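Local coordinates for ATP synthase subunit s, mitochondrial (PDB 3E4G), which regulates the mitochondrial ATP synthase, being needed for its proton conduction and supporting ATP synthesis by blocking a proton leak, at residues L135-L149 with F162-L175. The protein carries 1 engineered substitution. Numbering follows the deposited sequence.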
loop_
_atom_site.group_PDB
_atom_site.type_symbol
_atom_site.label_atom_id
_atom_site.label_comp_id
_atom_site.label_asym_id
_atom_site.label_seq_id
_atom_site.Cartn_x
_atom_site.Cartn_y
_atom_site.Cartn_z
ATOM N N LEU A 135 9.125 -2.986 7.083
ATOM C CA LEU A 135 8.800 -1.553 6.916
ATOM C C LEU A 135 9.878 -0.622 7.405
ATOM O O LEU A 135 9.804 0.595 7.131
ATOM C CB LEU A 135 7.462 -1.228 7.574
ATOM C CG LEU A 135 6.306 -2.124 7.090
ATOM C CD1 LEU A 135 5.052 -1.814 7.967
ATOM C CD2 LEU A 135 6.065 -1.953 5.535
ATOM N N HIS A 136 10.883 -1.155 8.106
ATOM C CA HIS A 136 11.999 -0.276 8.538
ATOM C C HIS A 136 12.720 0.356 7.339
ATOM O O HIS A 136 13.356 1.417 7.512
ATOM C CB HIS A 136 12.981 -1.020 9.430
ATOM C CG HIS A 136 13.916 -1.880 8.736
ATOM N ND1 HIS A 136 13.680 -3.184 8.376
ATOM C CD2 HIS A 136 15.203 -1.620 8.422
ATOM C CE1 HIS A 136 14.784 -3.661 7.788
ATOM N NE2 HIS A 136 15.710 -2.713 7.770
ATOM N N HIS A 137 12.584 -0.190 6.151
ATOM C CA HIS A 137 13.220 0.442 4.972
ATOM C C HIS A 137 12.532 1.743 4.597
ATOM O O HIS A 137 13.110 2.512 3.794
ATOM C CB HIS A 137 13.190 -0.490 3.771
ATOM C CG HIS A 137 14.069 -1.671 3.976
ATOM N ND1 HIS A 137 15.482 -1.613 4.089
ATOM C CD2 HIS A 137 13.735 -2.936 4.124
ATOM C CE1 HIS A 137 15.924 -2.811 4.366
ATOM N NE2 HIS A 137 14.919 -3.665 4.266
ATOM N N PHE A 138 11.330 2.027 5.091
ATOM C CA PHE A 138 10.659 3.322 4.887
ATOM C C PHE A 138 11.266 4.310 5.842
ATOM O O PHE A 138 10.748 4.647 6.902
ATOM C CB PHE A 138 9.145 3.174 5.022
ATOM C CG PHE A 138 8.484 2.393 3.948
ATOM C CD1 PHE A 138 9.082 2.046 2.729
ATOM C CD2 PHE A 138 7.116 2.040 4.093
ATOM C CE1 PHE A 138 8.378 1.439 1.741
ATOM C CE2 PHE A 138 6.437 1.385 3.088
ATOM C CZ PHE A 138 7.062 1.081 1.912
ATOM N N ARG A 139 12.475 4.790 5.438
ATOM C CA ARG A 139 13.353 5.543 6.344
ATOM C C ARG A 139 12.800 6.865 6.735
ATOM O O ARG A 139 13.288 7.486 7.685
ATOM C CB ARG A 139 14.765 5.647 5.726
ATOM C CG ARG A 139 14.808 6.344 4.377
ATOM C CD ARG A 139 16.221 6.330 3.830
ATOM N NE ARG A 139 16.336 6.926 2.482
ATOM C CZ ARG A 139 16.133 6.264 1.368
ATOM N NH1 ARG A 139 15.831 4.978 1.366
ATOM N NH2 ARG A 139 16.168 6.904 0.200
ATOM N N ASN A 140 11.804 7.405 5.989
ATOM C CA ASN A 140 11.171 8.688 6.264
ATOM C C ASN A 140 9.851 8.557 6.977
ATOM O O ASN A 140 9.145 9.562 7.201
ATOM C CB ASN A 140 10.984 9.467 4.975
ATOM C CG ASN A 140 12.303 9.714 4.271
ATOM O OD1 ASN A 140 12.441 9.310 3.073
ATOM N ND2 ASN A 140 13.255 10.279 4.948
ATOM N N LEU A 141 9.471 7.322 7.379
ATOM C CA LEU A 141 8.168 7.126 8.015
ATOM C C LEU A 141 8.076 7.894 9.307
ATOM O O LEU A 141 8.965 7.817 10.167
ATOM C CB LEU A 141 7.941 5.625 8.259
ATOM C CG LEU A 141 6.482 5.121 8.241
ATOM C CD1 LEU A 141 5.917 5.254 6.792
ATOM C CD2 LEU A 141 6.474 3.695 8.692
ATOM N N LYS A 142 6.942 8.580 9.475
ATOM C CA LYS A 142 6.640 9.339 10.698
ATOM C C LYS A 142 5.510 8.743 11.491
ATOM O O LYS A 142 5.396 9.077 12.700
ATOM C CB LYS A 142 6.344 10.780 10.361
ATOM C CG LYS A 142 7.523 11.541 9.710
ATOM C CD LYS A 142 8.762 11.523 10.770
ATOM C CE LYS A 142 8.372 12.242 12.041
ATOM N NZ LYS A 142 9.621 12.694 12.724
ATOM N N TYR A 143 4.637 7.981 10.891
ATOM C CA TYR A 143 3.466 7.412 11.587
ATOM C C TYR A 143 3.258 5.985 11.099
ATOM O O TYR A 143 3.198 5.781 9.863
ATOM C CB TYR A 143 2.207 8.285 11.274
ATOM C CG TYR A 143 0.962 7.823 11.962
ATOM C CD1 TYR A 143 0.805 7.997 13.313
ATOM C CD2 TYR A 143 -0.049 7.217 11.249
ATOM C CE1 TYR A 143 -0.385 7.609 13.926
ATOM C CE2 TYR A 143 -1.258 6.869 11.875
ATOM C CZ TYR A 143 -1.396 7.067 13.211
ATOM O OH TYR A 143 -2.614 6.765 13.843
ATOM N N LEU A 144 3.095 5.070 12.027
ATOM C CA LEU A 144 2.772 3.658 11.694
ATOM C C LEU A 144 1.729 3.231 12.706
ATOM O O LEU A 144 2.009 3.224 13.910
ATOM C CB LEU A 144 4.009 2.750 11.776
ATOM C CG LEU A 144 3.785 1.281 11.443
ATOM C CD1 LEU A 144 3.234 1.079 10.066
ATOM C CD2 LEU A 144 5.105 0.480 11.611
ATOM N N PHE A 145 0.588 2.828 12.207
ATOM C CA PHE A 145 -0.536 2.366 13.036
ATOM C C PHE A 145 -0.796 0.905 12.660
ATOM O O PHE A 145 -1.071 0.602 11.489
ATOM C CB PHE A 145 -1.772 3.215 12.739
ATOM C CG PHE A 145 -3.054 2.772 13.370
ATOM C CD1 PHE A 145 -3.092 2.242 14.645
ATOM C CD2 PHE A 145 -4.227 2.862 12.645
ATOM C CE1 PHE A 145 -4.347 1.866 15.196
ATOM C CE2 PHE A 145 -5.460 2.495 13.184
ATOM C CZ PHE A 145 -5.483 1.992 14.468
ATOM N N LEU A 146 -0.714 0.036 13.658
ATOM C CA LEU A 146 -0.958 -1.422 13.496
ATOM C C LEU A 146 -2.128 -1.803 14.387
ATOM O O LEU A 146 -2.087 -1.491 15.589
ATOM C CB LEU A 146 0.281 -2.218 13.912
ATOM C CG LEU A 146 1.571 -1.813 13.199
ATOM C CD1 LEU A 146 2.759 -2.709 13.675
ATOM C CD2 LEU A 146 1.433 -1.885 11.696
ATOM N N SER A 147 -3.106 -2.504 13.854
ATOM C CA SER A 147 -4.285 -2.831 14.623
ATOM C C SER A 147 -4.834 -4.199 14.208
ATOM O O SER A 147 -4.959 -4.481 13.002
ATOM C CB SER A 147 -5.363 -1.815 14.349
ATOM O OG SER A 147 -6.583 -2.211 14.965
ATOM N N ASP A 148 -5.197 -5.034 15.188
ATOM C CA ASP A 148 -5.933 -6.286 14.907
ATOM C C ASP A 148 -5.140 -7.111 13.865
ATOM O O ASP A 148 -5.663 -7.514 12.832
ATOM C CB ASP A 148 -7.341 -6.021 14.449
ATOM C CG ASP A 148 -8.161 -7.311 14.240
ATOM O OD1 ASP A 148 -7.901 -8.278 15.012
ATOM O OD2 ASP A 148 -9.021 -7.319 13.388
ATOM N N LEU A 149 -3.888 -7.402 14.200
ATOM C CA LEU A 149 -2.977 -8.244 13.375
ATOM C C LEU A 149 -2.655 -9.423 14.223
ATOM O O LEU A 149 -1.623 -9.456 14.895
ATOM C CB LEU A 149 -1.710 -7.490 12.950
ATOM C CG LEU A 149 -1.977 -6.174 12.201
ATOM C CD1 LEU A 149 -0.648 -5.531 11.799
ATOM C CD2 LEU A 149 -2.905 -6.363 11.005
ATOM N N PHE A 162 11.821 -0.759 16.096
ATOM C CA PHE A 162 11.572 0.574 15.514
ATOM C C PHE A 162 12.195 1.681 16.329
ATOM O O PHE A 162 12.592 2.749 15.780
ATOM C CB PHE A 162 10.087 0.800 15.204
ATOM C CG PHE A 162 9.545 0.080 14.023
ATOM C CD1 PHE A 162 9.959 0.353 12.741
ATOM C CD2 PHE A 162 8.490 -0.704 14.179
ATOM C CE1 PHE A 162 9.419 -0.303 11.668
ATOM C CE2 PHE A 162 7.962 -1.372 13.126
ATOM C CZ PHE A 162 8.528 -1.264 11.887
ATOM N N LYS A 163 12.334 1.463 17.625
ATOM C CA LYS A 163 12.964 2.465 18.437
ATOM C C LYS A 163 14.359 2.770 18.034
ATOM O O LYS A 163 14.788 3.942 17.991
ATOM C CB LYS A 163 12.990 2.099 19.900
ATOM C CG LYS A 163 11.787 2.609 20.639
ATOM C CD LYS A 163 11.904 2.288 22.169
ATOM C CE LYS A 163 10.613 2.686 22.935
ATOM N NZ LYS A 163 10.462 1.996 24.272
ATOM N N THR A 164 14.978 1.715 17.542
ATOM C CA THR A 164 16.345 1.835 17.063
ATOM C C THR A 164 16.407 2.273 15.581
ATOM O O THR A 164 17.209 3.175 15.248
ATOM C CB THR A 164 17.188 0.619 17.361
ATOM O OG1 THR A 164 16.578 -0.586 16.897
ATOM C CG2 THR A 164 17.354 0.497 18.840
ATOM N N SER A 165 15.601 1.702 14.717
ATOM C CA SER A 165 15.723 1.891 13.253
ATOM C C SER A 165 15.014 3.128 12.796
ATOM O O SER A 165 15.357 3.648 11.724
ATOM C CB SER A 165 15.166 0.689 12.385
ATOM O OG SER A 165 13.794 0.342 12.656
ATOM N N LEU A 166 13.996 3.574 13.534
ATOM C CA LEU A 166 13.149 4.764 13.168
ATOM C C LEU A 166 12.808 5.534 14.471
ATOM O O LEU A 166 11.701 5.549 14.887
ATOM C CB LEU A 166 11.895 4.415 12.418
ATOM C CG LEU A 166 12.104 3.733 11.011
ATOM C CD1 LEU A 166 10.756 3.309 10.464
ATOM C CD2 LEU A 166 12.872 4.635 10.026
ATOM N N PRO A 167 13.834 6.144 15.128
ATOM C CA PRO A 167 13.565 6.794 16.447
ATOM C C PRO A 167 12.548 7.851 16.465
ATOM O O PRO A 167 11.946 8.177 17.529
ATOM C CB PRO A 167 14.901 7.320 16.833
ATOM C CG PRO A 167 15.628 7.390 15.595
ATOM C CD PRO A 167 15.229 6.304 14.713
ATOM N N SER A 168 12.298 8.452 15.286
ATOM C CA SER A 168 11.296 9.498 15.212
ATOM C C SER A 168 9.874 8.991 14.889
ATOM O O SER A 168 8.971 9.820 14.819
ATOM C CB SER A 168 11.714 10.606 14.317
ATOM O OG SER A 168 11.673 10.223 13.003
ATOM N N LEU A 169 9.739 7.694 14.674
ATOM C CA LEU A 169 8.470 7.115 14.305
ATOM C C LEU A 169 7.424 7.201 15.428
ATOM O O LEU A 169 7.749 6.828 16.579
ATOM C CB LEU A 169 8.670 5.631 13.933
ATOM C CG LEU A 169 7.455 4.859 13.500
ATOM C CD1 LEU A 169 6.809 5.526 12.251
ATOM C CD2 LEU A 169 7.760 3.380 13.490
ATOM N N GLU A 170 6.225 7.721 15.185
ATOM C CA GLU A 170 5.110 7.571 16.089
ATOM C C GLU A 170 4.468 6.234 15.743
ATOM O O GLU A 170 3.866 6.113 14.658
ATOM C CB GLU A 170 4.134 8.719 15.819
ATOM C CG GLU A 170 2.933 8.638 16.665
ATOM C CD GLU A 170 1.884 9.778 16.354
ATOM O OE1 GLU A 170 2.157 10.714 15.601
ATOM O OE2 GLU A 170 0.664 9.765 16.871
ATOM N N LEU A 171 4.621 5.257 16.653
ATOM C CA LEU A 171 4.119 3.898 16.434
ATOM C C LEU A 171 2.934 3.734 17.318
ATOM O O LEU A 171 3.056 3.792 18.568
ATOM C CB LEU A 171 5.291 2.853 16.817
ATOM C CG LEU A 171 4.922 1.364 16.676
ATOM C CD1 LEU A 171 4.664 0.964 15.223
ATOM C CD2 LEU A 171 6.009 0.518 17.286
ATOM N N LYS A 172 1.767 3.518 16.739
ATOM C CA LYS A 172 0.517 3.358 17.446
ATOM C C LYS A 172 0.130 1.901 17.278
ATOM O O LYS A 172 -0.056 1.425 16.150
ATOM C CB LYS A 172 -0.532 4.260 16.882
ATOM C CG LYS A 172 -1.831 4.172 17.589
ATOM C CD LYS A 172 -2.807 5.165 16.997
ATOM C CE LYS A 172 -4.055 5.209 17.736
ATOM N NZ LYS A 172 -3.893 5.738 19.153
ATOM N N LEU A 173 -0.019 1.195 18.397
ATOM C CA LEU A 173 -0.300 -0.250 18.382
ATOM C C LEU A 173 -1.639 -0.501 19.065
ATOM O O LEU A 173 -1.813 -0.126 20.282
ATOM C CB LEU A 173 0.763 -1.028 19.120
ATOM C CG LEU A 173 2.181 -0.909 18.550
ATOM C CD1 LEU A 173 3.140 -1.811 19.342
ATOM C CD2 LEU A 173 2.237 -1.224 17.042
ATOM N N ASP A 174 -2.544 -1.147 18.368
ATOM C CA ASP A 174 -3.740 -1.730 18.947
ATOM C C ASP A 174 -3.713 -3.229 18.654
ATOM O O ASP A 174 -4.404 -3.747 17.775
ATOM C CB ASP A 174 -4.999 -1.091 18.348
ATOM C CG ASP A 174 -5.260 0.325 18.831
ATOM O OD1 ASP A 174 -4.741 0.733 19.865
ATOM O OD2 ASP A 174 -6.051 1.015 18.177
ATOM N N LEU A 175 -2.815 -3.897 19.358
ATOM C CA LEU A 175 -2.532 -5.302 19.086
ATOM C C LEU A 175 -2.715 -6.105 20.355
ATOM O O LEU A 175 -2.373 -5.638 21.467
ATOM C CB LEU A 175 -1.072 -5.474 18.616
ATOM C CG LEU A 175 -0.673 -4.796 17.296
ATOM C CD1 LEU A 175 0.810 -4.983 17.063
ATOM C CD2 LEU A 175 -1.498 -5.317 16.147
HETATM O O HOH W 1 3.661 11.254 13.389
HETATM O O HOH W 2 -7.629 -3.676 17.285
#
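Tyr143 sends its ring away from the backbone N (chi1 -178°), as do Glu170 across from it and Lys172 one pair further along, and the three side chains rise on one face of two parallel strands, 143-147 and 170-174. The Glu170 carboxylate meets the Tyr143 ring at its edge, CD lying 3.7 Å from CD1, with the two planes 78° apart. Lys172 runs alongside Tyr143, its CD 3.5 Å from OH, and its CG lies 3.7 Å from Phe145 CD1. The Glu170 carboxylate would probably lose the ring beside it, and Lys172 CD its hydroxyl neighbour, if an alanine stood here in place of Tyr143. Six backbone hydrogen bonds join the segments, from Glu170 N to Lys142 O through Asp148 N to Asp174 O; a water links Lys142 O to Glu170 OE1. On the other face leucines pair side by side, Leu144 with Leu171 and Leu146 with Leu173, while Phe162 CE2 touches Leu144 CD2 at 3.7 Å. This closes the right-handed beta-alpha-beta unit through helix 155-165: strand 170-174 is the outermost strand at this end of the leucine-rich repeat sheet, strand 118-122 flanks 143-147, and Ile132 of helix 129-134 packs on Leu146, Leu149 and Phe162.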